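Local coordinates for protein FeeM (PDB 2G0B) that makes N-acyl amino acids such as N-dodecanoyl-L-tyrosine, probably by transferring a fatty acyl group from acyl carrier protein to an amino acid, at residues A49-L54 with T63-N68; A95-F100 with D137-S142. One frame throughout, in Å; residues are numbered along the deposited sequence.

Interaction 1 of 2, residues A49-L54 with T63-N68; sequences ATTFGL and TISIIN
Residues 49-54 and 63-68 form the two arms of an antiparallel beta hairpin in the mixed sheet of an acetyltransferase-type fold, their segment axes 4.6 Å apart. Thr50 with Ile66 and Phe52 with Ile64 are the hydrogen-bonded pairs; Ala49, Thr51 and Gly53 face Ile67, Ser65 and Thr63 at non-hydrogen-bonded sites. The tight part centres on Phe52. Its CG lies anti to the carbonyl carbon (chi1 -58°), which lays the ring alongside Ile66, both side chains pointing the same way, with Phe52 CE2 3.6 Å from Ile66 CG2. Phe52 CB rests 3.9 Å from Ile64 CG2, while Ile64 O sits at the ring's edge. Helix 121-133 packs over this face through Leu123 and Phe124, and Ile64 continues into the acyl pocket. On the opposite face, beneath Leu44 of helix 38-44, two buried hydroxyls pair with each other: Thr51 OG1 and Ser65 OG are 3.0 Å apart, and either may donate. The side chains are looser at Ala49 and Thr50, both partly exposed, although Thr50 and Ile66 exchange two backbone hydrogen bonds. There Ala49 CB comes only within 4.3 Å of Ile67 CG1, and Thr50 OG1 turns back to make a weak bond to Ala49 O. At the buried end Phe52 O accepts twice: Thr63 OG1 arrives nearly along the C=O axis at 3.0 Å, and Ile64 N, 3.2 Å away, approaches from above the carbonyl plane.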
loop_
_atom_site.group_PDB
_atom_site.type_symbol
_atom_site.label_atom_id
_atom_site.label_comp_id
_atom_site.label_asym_id
_atom_site.label_seq_id
_atom_site.Cartn_x
_atom_site.Cartn_y
_atom_site.Cartn_z
ATOM N N ALA A 49 10.084 7.248 -3.369
ATOM C CA ALA A 49 9.118 6.750 -2.395
ATOM C C ALA A 49 8.436 7.878 -1.608
ATOM O O ALA A 49 8.957 8.989 -1.524
ATOM C CB ALA A 49 9.768 5.760 -1.464
ATOM N N THR A 50 7.257 7.580 -1.058
ATOM C CA THR A 50 6.482 8.539 -0.274
ATOM C C THR A 50 5.700 7.798 0.796
ATOM O O THR A 50 4.987 6.867 0.493
ATOM C CB THR A 50 5.507 9.324 -1.196
ATOM O OG1 THR A 50 6.253 10.178 -2.067
ATOM C CG2 THR A 50 4.670 10.307 -0.394
ATOM N N THR A 51 5.846 8.212 2.052
ATOM C CA THR A 51 5.145 7.564 3.161
ATOM C C THR A 51 4.008 8.437 3.706
ATOM O O THR A 51 4.192 9.625 3.980
ATOM C CB THR A 51 6.131 7.208 4.299
ATOM O OG1 THR A 51 7.155 6.338 3.806
ATOM C CG2 THR A 51 5.440 6.375 5.375
ATOM N N PHE A 52 2.833 7.837 3.850
ATOM C CA PHE A 52 1.694 8.498 4.462
ATOM C C PHE A 52 1.483 7.933 5.863
ATOM O O PHE A 52 1.949 6.832 6.171
ATOM C CB PHE A 52 0.436 8.295 3.620
ATOM C CG PHE A 52 0.561 8.793 2.220
ATOM C CD1 PHE A 52 0.451 10.147 1.935
ATOM C CD2 PHE A 52 0.788 7.915 1.180
ATOM C CE1 PHE A 52 0.568 10.613 0.629
ATOM C CE2 PHE A 52 0.910 8.373 -0.124
ATOM C CZ PHE A 52 0.803 9.725 -0.400
ATOM N N GLY A 53 0.794 8.690 6.709
ATOM C CA GLY A 53 0.526 8.263 8.061
ATOM C C GLY A 53 -0.881 8.592 8.504
ATOM O O GLY A 53 -1.539 9.460 7.940
ATOM N N LEU A 54 -1.335 7.888 9.529
ATOM C CA LEU A 54 -2.664 8.056 10.057
ATOM C C LEU A 54 -2.557 8.224 11.545
ATOM O O LEU A 54 -2.027 7.357 12.237
ATOM C CB LEU A 54 -3.514 6.837 9.724
ATOM C CG LEU A 54 -5.028 6.914 9.919
ATOM C CD1 LEU A 54 -5.619 8.166 9.303
ATOM C CD2 LEU A 54 -5.683 5.685 9.345
ATOM N N THR A 63 -0.047 3.421 8.665
ATOM C CA THR A 63 0.844 3.958 7.647
ATOM C C THR A 63 0.706 3.228 6.325
ATOM O O THR A 63 0.309 2.067 6.286
ATOM C CB THR A 63 2.307 3.929 8.138
ATOM O OG1 THR A 63 3.177 4.259 7.057
ATOM C CG2 THR A 63 2.741 2.519 8.518
ATOM N N ILE A 64 1.000 3.937 5.240
ATOM C CA ILE A 64 1.041 3.354 3.897
ATOM C C ILE A 64 2.049 4.121 3.053
ATOM O O ILE A 64 2.180 5.331 3.185
ATOM C CB ILE A 64 -0.395 3.336 3.227
ATOM C CG1 ILE A 64 -0.444 2.344 2.066
ATOM C CG2 ILE A 64 -0.828 4.730 2.767
ATOM C CD1 ILE A 64 -1.842 1.873 1.719
ATOM N N SER A 65 2.802 3.412 2.232
ATOM C CA SER A 65 3.750 4.067 1.340
ATOM C C SER A 65 3.500 3.724 -0.124
ATOM O O SER A 65 2.768 2.794 -0.442
ATOM C CB SER A 65 5.192 3.730 1.723
ATOM O OG SER A 65 5.444 3.986 3.090
ATOM N N ILE A 66 4.108 4.499 -1.006
ATOM C CA ILE A 66 4.024 4.259 -2.436
ATOM C C ILE A 66 5.406 4.463 -3.067
ATOM O O ILE A 66 6.071 5.458 -2.790
ATOM C CB ILE A 66 2.940 5.182 -3.085
ATOM C CG1 ILE A 66 3.096 5.230 -4.603
ATOM C CG2 ILE A 66 2.976 6.585 -2.503
ATOM C CD1 ILE A 66 1.776 5.353 -5.333
ATOM N N ILE A 67 5.856 3.486 -3.857
ATOM C CA ILE A 67 7.157 3.571 -4.520
ATOM C C ILE A 67 6.994 3.722 -6.024
ATOM O O ILE A 67 6.357 2.897 -6.669
ATOM C CB ILE A 67 8.001 2.330 -4.205
ATOM C CG1 ILE A 67 7.957 2.028 -2.705
ATOM C CG2 ILE A 67 9.452 2.516 -4.703
ATOM C CD1 ILE A 67 8.628 0.739 -2.328
ATOM N N ASN A 68 7.572 4.777 -6.580
ATOM C CA ASN A 68 7.479 5.027 -8.009
ATOM C C ASN A 68 8.513 4.248 -8.799
ATOM O O ASN A 68 9.660 4.108 -8.367
ATOM C CB ASN A 68 7.600 6.517 -8.299
ATOM C CG ASN A 68 6.267 7.204 -8.313
ATOM O OD1 ASN A 68 6.028 8.136 -7.546
ATOM N ND2 ASN A 68 5.374 6.737 -9.173
#

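Interaction 2 of 2, residues A95-F100 with D137-S142. With NLT (N-dodecanoyl-L-tyrosine), chain I.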
loop_
_atom_site.group_PDB
_atom_site.type_symbol
_atom_site.label_atom_id
_atom_site.label_comp_id
_atom_site.label_asym_id
_atom_site.label_seq_id
_atom_site.Cartn_x
_atom_site.Cartn_y
_atom_site.Cartn_z
ATOM N N ALA A 95 3.570 2.195 -10.233
ATOM C CA ALA A 95 3.901 2.478 -8.849
ATOM C C ALA A 95 3.343 1.376 -7.987
ATOM O O ALA A 95 2.255 0.866 -8.248
ATOM C CB ALA A 95 3.343 3.812 -8.428
ATOM N N GLU A 96 4.102 0.971 -6.983
ATOM C CA GLU A 96 3.652 -0.080 -6.096
ATOM C C GLU A 96 3.293 0.510 -4.750
ATOM O O GLU A 96 4.075 1.266 -4.168
ATOM C CB GLU A 96 4.718 -1.169 -5.956
ATOM C CG GLU A 96 4.512 -2.065 -4.747
ATOM C CD GLU A 96 5.181 -3.433 -4.860
ATOM O OE1 GLU A 96 4.652 -4.398 -4.248
ATOM O OE2 GLU A 96 6.241 -3.550 -5.523
ATOM N N VAL A 97 2.086 0.208 -4.279
ATOM C CA VAL A 97 1.661 0.608 -2.946
ATOM C C VAL A 97 2.139 -0.444 -1.959
ATOM O O VAL A 97 1.834 -1.638 -2.099
ATOM C CB VAL A 97 0.141 0.782 -2.848
ATOM C CG1 VAL A 97 -0.214 1.461 -1.572
ATOM C CG2 VAL A 97 -0.374 1.586 -4.014
ATOM N N VAL A 98 2.855 0.009 -0.941
ATOM C CA VAL A 98 3.676 -0.872 -0.145
ATOM C C VAL A 98 3.675 -0.467 1.366
ATOM O O VAL A 98 3.298 0.662 1.708
ATOM C CB VAL A 98 5.098 -0.879 -0.769
ATOM C CG1 VAL A 98 6.124 -0.211 0.123
ATOM C CG2 VAL A 98 5.501 -2.248 -1.166
ATOM N N GLN A 99 4.047 -1.416 2.242
ATOM C CA GLN A 99 4.191 -1.184 3.702
ATOM C C GLN A 99 2.933 -0.608 4.374
ATOM O O GLN A 99 3.010 0.304 5.208
ATOM C CB GLN A 99 5.435 -0.329 4.033
ATOM C CG GLN A 99 6.768 -0.917 3.586
ATOM C CD GLN A 99 7.396 -1.871 4.606
ATOM O OE1 GLN A 99 7.206 -3.091 4.530
ATOM N NE2 GLN A 99 8.176 -1.322 5.526
ATOM N N PHE A 100 1.779 -1.138 3.983
ATOM C CA PHE A 100 0.518 -0.787 4.601
ATOM C C PHE A 100 0.383 -1.552 5.917
ATOM O O PHE A 100 0.467 -2.786 5.944
ATOM C CB PHE A 100 -0.636 -1.118 3.655
ATOM C CG PHE A 100 -1.996 -0.999 4.282
ATOM C CD1 PHE A 100 -2.354 0.129 4.993
ATOM C CD2 PHE A 100 -2.924 -2.010 4.135
ATOM C CE1 PHE A 100 -3.590 0.232 5.563
ATOM C CE2 PHE A 100 -4.172 -1.909 4.703
ATOM C CZ PHE A 100 -4.506 -0.789 5.415
ATOM N N ASP A 137 -0.170 5.415 -14.336
ATOM C CA ASP A 137 -1.054 4.557 -15.124
ATOM C C ASP A 137 -1.565 3.355 -14.315
ATOM O O ASP A 137 -2.773 3.191 -14.134
ATOM C CB ASP A 137 -0.357 4.083 -16.405
ATOM C CG ASP A 137 -0.131 5.206 -17.393
ATOM O OD1 ASP A 137 -1.110 5.910 -17.733
ATOM O OD2 ASP A 137 0.990 5.463 -17.882
ATOM N N TYR A 138 -0.644 2.524 -13.831
ATOM C CA TYR A 138 -1.019 1.335 -13.068
ATOM C C TYR A 138 -0.522 1.350 -11.631
ATOM O O TYR A 138 0.674 1.509 -11.373
ATOM C CB TYR A 138 -0.565 0.068 -13.781
ATOM C CG TYR A 138 -1.404 -0.263 -14.989
ATOM C CD1 TYR A 138 -0.976 0.060 -16.272
ATOM C CD2 TYR A 138 -2.635 -0.888 -14.847
ATOM C CE1 TYR A 138 -1.759 -0.240 -17.382
ATOM C CE2 TYR A 138 -3.418 -1.192 -15.946
ATOM C CZ TYR A 138 -2.980 -0.873 -17.203
ATOM O OH TYR A 138 -3.768 -1.181 -18.281
ATOM N N LEU A 139 -1.459 1.197 -10.703
ATOM C CA LEU A 139 -1.155 1.093 -9.289
ATOM C C LEU A 139 -1.100 -0.382 -8.905
ATOM O O LEU A 139 -2.110 -1.058 -8.908
ATOM C CB LEU A 139 -2.242 1.803 -8.490
ATOM C CG LEU A 139 -1.869 2.621 -7.267
ATOM C CD1 LEU A 139 -0.592 3.382 -7.478
ATOM C CD2 LEU A 139 -2.986 3.570 -6.963
ATOM N N CYS A 140 0.087 -0.877 -8.580
ATOM C CA CYS A 140 0.270 -2.305 -8.306
ATOM C C CYS A 140 0.329 -2.656 -6.805
ATOM O O CYS A 140 0.816 -1.867 -5.990
ATOM C CB CYS A 140 1.521 -2.805 -9.002
ATOM S SG CYS A 140 1.653 -2.334 -10.738
ATOM N N ILE A 141 -0.177 -3.839 -6.454
ATOM C CA ILE A 141 -0.146 -4.319 -5.064
ATOM C C ILE A 141 0.163 -5.797 -4.980
ATOM O O ILE A 141 -0.329 -6.593 -5.784
ATOM C CB ILE A 141 -1.501 -4.022 -4.289
ATOM C CG1 ILE A 141 -2.721 -4.486 -5.084
ATOM C CG2 ILE A 141 -1.613 -2.550 -3.900
ATOM C CD1 ILE A 141 -3.986 -4.549 -4.284
ATOM N N SER A 142 0.987 -6.173 -4.014
ATOM C CA SER A 142 1.171 -7.582 -3.711
ATOM C C SER A 142 0.671 -7.801 -2.307
ATOM O O SER A 142 1.189 -7.226 -1.355
ATOM C CB SER A 142 2.625 -8.003 -3.868
ATOM O OG SER A 142 3.462 -7.204 -3.065
HETATM N N NLT I . 1.764 -5.665 0.999
HETATM C C1 NLT I . 0.939 -4.681 1.374
HETATM O OL NLT I . 1.137 -3.964 2.349
HETATM C C2 NLT I . -0.310 -4.503 0.525
HETATM C C3 NLT I . -0.610 -3.031 0.210
HETATM C C4 NLT I . -2.092 -2.817 -0.140
HETATM C C5 NLT I . -2.394 -1.342 -0.427
HETATM C C6 NLT I . -3.743 -1.133 -1.115
HETATM C C7 NLT I . -3.863 0.271 -1.710
HETATM C C8 NLT I . -5.319 0.641 -1.967
HETATM C C9 NLT I . -5.483 2.018 -2.627
HETATM C C10 NLT I . -6.594 1.931 -3.672
HETATM C C11 NLT I . -6.786 3.201 -4.499
HETATM C C12 NLT I . -8.089 3.110 -5.294
HETATM C CA NLT I . 2.958 -6.080 1.737
HETATM C CB NLT I . 3.627 -7.257 1.035
HETATM C CG NLT I . 3.055 -8.579 1.499
HETATM C CD2 NLT I . 3.121 -8.944 2.837
HETATM C CE2 NLT I . 2.595 -10.154 3.254
HETATM C CZ NLT I . 2.020 -11.006 2.333
HETATM C CE1 NLT I . 1.946 -10.645 0.994
HETATM C CD1 NLT I . 2.466 -9.432 0.575
HETATM O OH NLT I . 1.520 -12.165 2.735
HETATM C C NLT I . 3.986 -4.991 1.830
HETATM O O NLT I . 4.130 -4.233 0.847
HETATM O O2 NLT I . 4.665 -4.876 2.882
#
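Val97 overlaps Leu139 with one methyl and the bound acyl chain with the other. Val97 CG2, beside its own backbone N, crosses Leu139 obliquely and lies 3.7 Å from Leu139 CG; Val97 CG1, anti to that N (chi1 -168°), lies 3.7 Å from NLT C5. Ile141 CG2 reaches the same part of the chain, so both strands line the dodecanoyl tail. The strands are parallel and bonded in register only as far as Val97: Cys140 N gives an almost straight bond to Ala95 O (2.8 Å, 175° at the hydrogen), and Val97 N donates to Cys140 O. The segment axes diverge by 37°, and past Val97 no backbone bond joins the segments, consistent with the V-shaped splay of parallel strands in GNAT acyltransferases. Glu96 bridges the start of the opening: its extended chain brings Glu96 OE1 within 3.3 Å of Ser142 OG, which donates nearly along the carboxylate C-O axis, while OE2 accepts from Met76 N. In the gap the ligand takes the place of the missing backbone partners. NLT N donates to Ser142 O at 2.9 Å, and on the other strand Gln99 N binds the carboxylate atom NLT O at 3.1 Å. The left-handed backbone of Gln99 breaks the regular strand, so that Gln99 N and Phe100 N both turn to the ligand. Tyr29, Asn144 and Pro171 also bond the ligand. In this product complex the weak bond from Phe100 N to acyl oxygen NLT OL is consistent with a GNAT-like mechanism, in which a strand amide could help polarise the thioester carbonyl.

How the interactions relate
The two contacts follow one another along the chain, the hairpin of interaction 1 closing before interaction 2 opens, and their centres lie 10 Å apart in one mixed sheet. Strands 59-68 and 94-102 are neighbours, joined by probable backbone hydrogen bonds from Val98 N to Ser65 O and from Ile67 N to Glu96 O. The four strands run in the order 49-56, 59-68, 94-102, 138-143: continuous antiparallel pairing as far as 94-102, then a parallel pair that parts around the ligand. Helix 121-133 lies against both contacts, and Ile64 of interaction 1 meets Val97 and Phe100 of interaction 2, so the hairpin contributes to the acyl pocket.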